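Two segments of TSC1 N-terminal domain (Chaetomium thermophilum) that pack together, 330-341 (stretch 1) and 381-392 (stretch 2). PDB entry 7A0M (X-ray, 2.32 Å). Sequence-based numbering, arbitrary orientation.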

# COMPACT_ATOMS: atom_id res chain seq x y z
N LEU B 330 -12.51 6.61 -3.18
CA LEU B 330 -11.90 7.51 -4.15
C LEU B 330 -10.62 6.91 -4.72
O LEU B 330 -10.39 6.94 -5.93
N TYR B 331 -9.77 6.36 -3.85
CA TYR B 331 -8.54 5.74 -4.30
C TYR B 331 -8.81 4.46 -5.09
O TYR B 331 -8.04 4.12 -5.99
N GLY B 332 -9.89 3.75 -4.76
CA GLY B 332 -10.21 2.54 -5.49
C GLY B 332 -10.71 2.79 -6.90
O GLY B 332 -10.46 1.98 -7.80
N LEU B 333 -11.41 3.91 -7.11
CA LEU B 333 -12.02 4.20 -8.40
C LEU B 333 -11.11 5.01 -9.31
O LEU B 333 -10.96 4.69 -10.49
N TYR B 334 -10.51 6.08 -8.79
CA TYR B 334 -9.64 6.96 -9.58
C TYR B 334 -8.38 7.27 -8.78
O TYR B 334 -8.18 8.40 -8.32
N PRO B 335 -7.50 6.28 -8.61
CA PRO B 335 -6.29 6.51 -7.80
C PRO B 335 -5.34 7.53 -8.40
O PRO B 335 -4.83 8.39 -7.67
N ILE B 336 -5.08 7.45 -9.71
CA ILE B 336 -4.10 8.34 -10.32
C ILE B 336 -4.56 9.79 -10.24
O ILE B 336 -3.76 10.69 -9.96
N ASN B 337 -5.84 10.04 -10.49
CA ASN B 337 -6.37 11.39 -10.34
C ASN B 337 -6.43 11.82 -8.88
O ASN B 337 -6.24 13.00 -8.57
N PHE B 338 -6.69 10.88 -7.96
CA PHE B 338 -6.79 11.23 -6.55
C PHE B 338 -5.43 11.64 -5.98
O PHE B 338 -5.32 12.68 -5.32
N VAL B 339 -4.40 10.84 -6.23
CA VAL B 339 -3.08 11.18 -5.70
C VAL B 339 -2.51 12.40 -6.41
O VAL B 339 -1.69 13.13 -5.84
N ASP B 340 -2.94 12.66 -7.65
CA ASP B 340 -2.54 13.89 -8.32
C ASP B 340 -3.19 15.11 -7.69
O ASP B 340 -2.58 16.19 -7.66
N TYR B 341 -4.42 14.98 -7.19
CA TYR B 341 -5.04 16.07 -6.45
C TYR B 341 -4.26 16.35 -5.17
O TYR B 341 -4.00 17.51 -4.83
N ASN B 381 -4.04 0.41 -11.30
CA ASN B 381 -4.12 1.45 -12.33
C ASN B 381 -2.75 2.06 -12.61
O ASN B 381 -2.50 2.52 -13.73
N PHE B 382 -1.87 2.08 -11.62
CA PHE B 382 -0.54 2.64 -11.81
C PHE B 382 0.30 1.81 -12.78
O PHE B 382 1.33 2.30 -13.25
N TYR B 383 -0.12 0.58 -13.08
CA TYR B 383 0.50 -0.25 -14.11
C TYR B 383 -0.22 -0.17 -15.44
O TYR B 383 0.23 -0.81 -16.40
N GLU B 384 -1.29 0.61 -15.54
CA GLU B 384 -2.17 0.37 -16.67
C GLU B 384 -2.61 1.66 -17.35
O GLU B 384 -2.84 1.68 -18.57
N TYR B 385 -2.74 2.74 -16.58
CA TYR B 385 -3.34 3.96 -17.08
C TYR B 385 -2.45 5.15 -16.79
O TYR B 385 -1.59 5.12 -15.90
N THR B 386 -2.67 6.21 -17.56
CA THR B 386 -2.18 7.54 -17.25
C THR B 386 -3.30 8.30 -16.54
O THR B 386 -4.40 7.78 -16.34
N ILE B 387 -3.01 9.54 -16.15
CA ILE B 387 -4.04 10.35 -15.53
C ILE B 387 -5.15 10.68 -16.52
O ILE B 387 -6.29 10.94 -16.12
N GLU B 388 -4.85 10.63 -17.83
CA GLU B 388 -5.86 10.89 -18.85
C GLU B 388 -6.72 9.66 -19.10
O GLU B 388 -7.95 9.71 -19.02
N THR B 389 -6.09 8.53 -19.43
CA THR B 389 -6.83 7.33 -19.80
C THR B 389 -7.59 6.72 -18.63
O THR B 389 -8.55 5.98 -18.85
N GLU B 390 -7.18 7.00 -17.39
CA GLU B 390 -7.97 6.56 -16.24
C GLU B 390 -9.37 7.14 -16.29
O GLU B 390 -10.35 6.47 -15.94
N LYS B 391 -9.49 8.40 -16.73
CA LYS B 391 -10.80 9.01 -16.90
C LYS B 391 -11.45 8.62 -18.22
O LYS B 391 -12.68 8.61 -18.33
N THR B 392 -10.64 8.31 -19.24
CA THR B 392 -11.13 8.08 -20.59
C THR B 392 -11.49 6.62 -20.84
O THR B 392 -12.50 6.34 -21.51

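The polar contacts between the two stretches centre on Glu390, whose CA-to-CB bond points toward stretch 1 and whose chi1 and chi2 are both t, so that its carboxylate reaches the start of the helix that follows Tyr334. The first turn of a helix leaves backbone NH groups without intrahelical acceptors, and the carboxylate meets two of them: Ile336 N donates to Glu390 OE1 (3.0 Å) and Asn337 N to Glu390 OE2 (2.9 Å). The Asn337 side chain (chi1 m) adds a short, nearly linear hydrogen bond from ND2 to Glu390 OE2 (2.6 Å) and a weak one from ND2 to Ile387 O (3.3 Å). Within stretch 2, Asn381 ND2 also donates to Glu390 OE1 (3.1 Å), helping to hold the carboxylate in place.

The apolar packing is built around Ile336 and Phe382. Ile336 (chi1 m, chi2 t) points toward stretch 2 and lays CG1 over one face of the Phe382 ring, 4.2 Å from its centroid, in a CH-pi contact. Its CD1 reaches Tyr385 CB (4.0 Å), while CG2 rests against Ile387 CB (3.8 Å). Phe382 (chi1 m) leaves its backbone sideways, yet its ring end approaches stretch 1, where Val339 CG2 meets the ring edge at CZ (3.9 Å) and Pro335 CB lies 3.9 Å from Phe382 CE2.

Lys391 CA lies at the edge of the Tyr334 ring, 4.2 Å from Tyr334 CE2.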

# COMPACT_ATOMS: atom_id res chain seq x y z
CB LEU B 330 -11.62 8.87 -3.51
CG LEU B 330 -12.81 9.74 -3.11
CD1 LEU B 330 -12.32 11.01 -2.43
CD2 LEU B 330 -13.67 10.07 -4.32
CB TYR B 331 -7.64 5.44 -3.09
CG TYR B 331 -6.35 4.73 -3.43
CD1 TYR B 331 -5.28 5.41 -3.99
CD2 TYR B 331 -6.20 3.37 -3.16
CE1 TYR B 331 -4.10 4.76 -4.29
CE2 TYR B 331 -5.02 2.71 -3.46
CZ TYR B 331 -3.97 3.41 -4.02
OH TYR B 331 -2.80 2.76 -4.31
CB LEU B 333 -13.36 4.92 -8.20
CG LEU B 333 -14.43 4.10 -7.48
CD1 LEU B 333 -15.74 4.87 -7.39
CD2 LEU B 333 -14.63 2.77 -8.19
CB TYR B 334 -10.38 8.24 -9.97
CG TYR B 334 -11.53 8.01 -10.93
CD1 TYR B 334 -12.80 7.73 -10.46
CD2 TYR B 334 -11.32 8.06 -12.30
CE1 TYR B 334 -13.85 7.51 -11.34
CE2 TYR B 334 -12.36 7.84 -13.18
CZ TYR B 334 -13.62 7.57 -12.70
OH TYR B 334 -14.66 7.35 -13.57
CB PRO B 335 -5.65 5.11 -7.73
CG PRO B 335 -6.15 4.42 -8.96
CD PRO B 335 -7.55 4.91 -9.15
CB ILE B 336 -3.82 7.91 -11.77
CG1 ILE B 336 -3.36 6.45 -11.81
CG2 ILE B 336 -2.78 8.81 -12.41
CD1 ILE B 336 -3.15 5.91 -13.20
CB ASN B 337 -7.76 11.49 -10.98
CG ASN B 337 -7.70 11.56 -12.49
OD1 ASN B 337 -7.70 12.64 -13.07
ND2 ASN B 337 -7.64 10.40 -13.13
CB PHE B 338 -7.36 10.05 -5.75
CG PHE B 338 -7.74 10.40 -4.34
CD1 PHE B 338 -8.06 11.70 -3.99
CD2 PHE B 338 -7.76 9.42 -3.36
CE1 PHE B 338 -8.40 12.02 -2.69
CE2 PHE B 338 -8.10 9.73 -2.05
CZ PHE B 338 -8.42 11.03 -1.72
CB VAL B 339 -2.12 9.97 -5.81
CG1 VAL B 339 -2.73 8.75 -5.14
CG2 VAL B 339 -1.78 9.68 -7.27
CB ASP B 340 -2.88 13.82 -9.81
CG ASP B 340 -2.27 14.96 -10.60
OD1 ASP B 340 -1.05 14.91 -10.87
OD2 ASP B 340 -3.01 15.91 -10.95
CB TYR B 341 -6.50 15.73 -6.13
CG TYR B 341 -7.19 16.75 -5.25
CD1 TYR B 341 -7.76 17.90 -5.79
CD2 TYR B 341 -7.29 16.56 -3.88
CE1 TYR B 341 -8.39 18.83 -5.00
CE2 TYR B 341 -7.93 17.49 -3.07
CZ TYR B 341 -8.48 18.62 -3.64
OH TYR B 341 -9.11 19.55 -2.84
CB ASN B 381 -5.11 2.53 -11.90
CG ASN B 381 -6.55 2.13 -12.15
OD1 ASN B 381 -6.87 0.95 -12.26
ND2 ASN B 381 -7.42 3.12 -12.25
CB PHE B 382 0.17 2.81 -10.47
CG PHE B 382 -0.41 3.90 -9.60
CD1 PHE B 382 -0.17 5.23 -9.89
CD2 PHE B 382 -1.20 3.59 -8.51
CE1 PHE B 382 -0.71 6.23 -9.10
CE2 PHE B 382 -1.74 4.58 -7.71
CZ PHE B 382 -1.49 5.91 -8.01
CB TYR B 383 0.42 -1.73 -13.73
CG TYR B 383 1.28 -2.27 -12.62
CD1 TYR B 383 2.34 -1.54 -12.09
CD2 TYR B 383 1.03 -3.53 -12.10
CE1 TYR B 383 3.12 -2.07 -11.07
CE2 TYR B 383 1.79 -4.05 -11.09
CZ TYR B 383 2.83 -3.32 -10.58
OH TYR B 383 3.59 -3.87 -9.57
CB GLU B 384 -3.36 -0.45 -16.18
CG GLU B 384 -4.18 -1.15 -17.24
CD GLU B 384 -4.94 -2.33 -16.67
OE1 GLU B 384 -4.77 -2.62 -15.46
OE2 GLU B 384 -5.69 -2.99 -17.41
CB TYR B 385 -4.73 4.19 -16.46
CG TYR B 385 -5.67 3.04 -16.69
CD1 TYR B 385 -6.29 2.87 -17.92
CD2 TYR B 385 -5.92 2.11 -15.70
CE1 TYR B 385 -7.15 1.81 -18.15
CE2 TYR B 385 -6.78 1.04 -15.92
CZ TYR B 385 -7.39 0.90 -17.14
OH TYR B 385 -8.24 -0.16 -17.36
CB THR B 386 -1.74 8.26 -18.52
OG1 THR B 386 -2.88 8.49 -19.36
CG2 THR B 386 -0.72 7.43 -19.28
CB ILE B 387 -3.43 11.63 -14.92
CG1 ILE B 387 -4.46 12.39 -14.09
CG2 ILE B 387 -2.85 12.52 -16.01
CD1 ILE B 387 -3.90 13.58 -13.36
CB GLU B 388 -5.19 11.35 -20.15
CG GLU B 388 -4.56 12.72 -20.08
CD GLU B 388 -5.56 13.80 -19.69
OE1 GLU B 388 -5.42 14.37 -18.59
OE2 GLU B 388 -6.49 14.05 -20.49
CB THR B 389 -5.89 6.28 -20.41
OG1 THR B 389 -4.80 6.04 -19.52
CG2 THR B 389 -5.36 6.77 -21.75
CB GLU B 390 -7.27 6.94 -14.94
CG GLU B 390 -8.07 6.60 -13.69
CD GLU B 390 -7.34 6.97 -12.42
OE1 GLU B 390 -6.57 6.12 -11.91
OE2 GLU B 390 -7.52 8.10 -11.93
CB LYS B 391 -10.67 10.53 -16.80
CG LYS B 391 -10.21 11.03 -15.43
CD LYS B 391 -10.03 12.54 -15.42
CE LYS B 391 -8.92 12.96 -16.38
NZ LYS B 391 -8.64 14.42 -16.29
CB THR B 392 -10.08 8.55 -21.61
OG1 THR B 392 -10.16 9.98 -21.74
CG2 THR B 392 -10.29 7.91 -22.97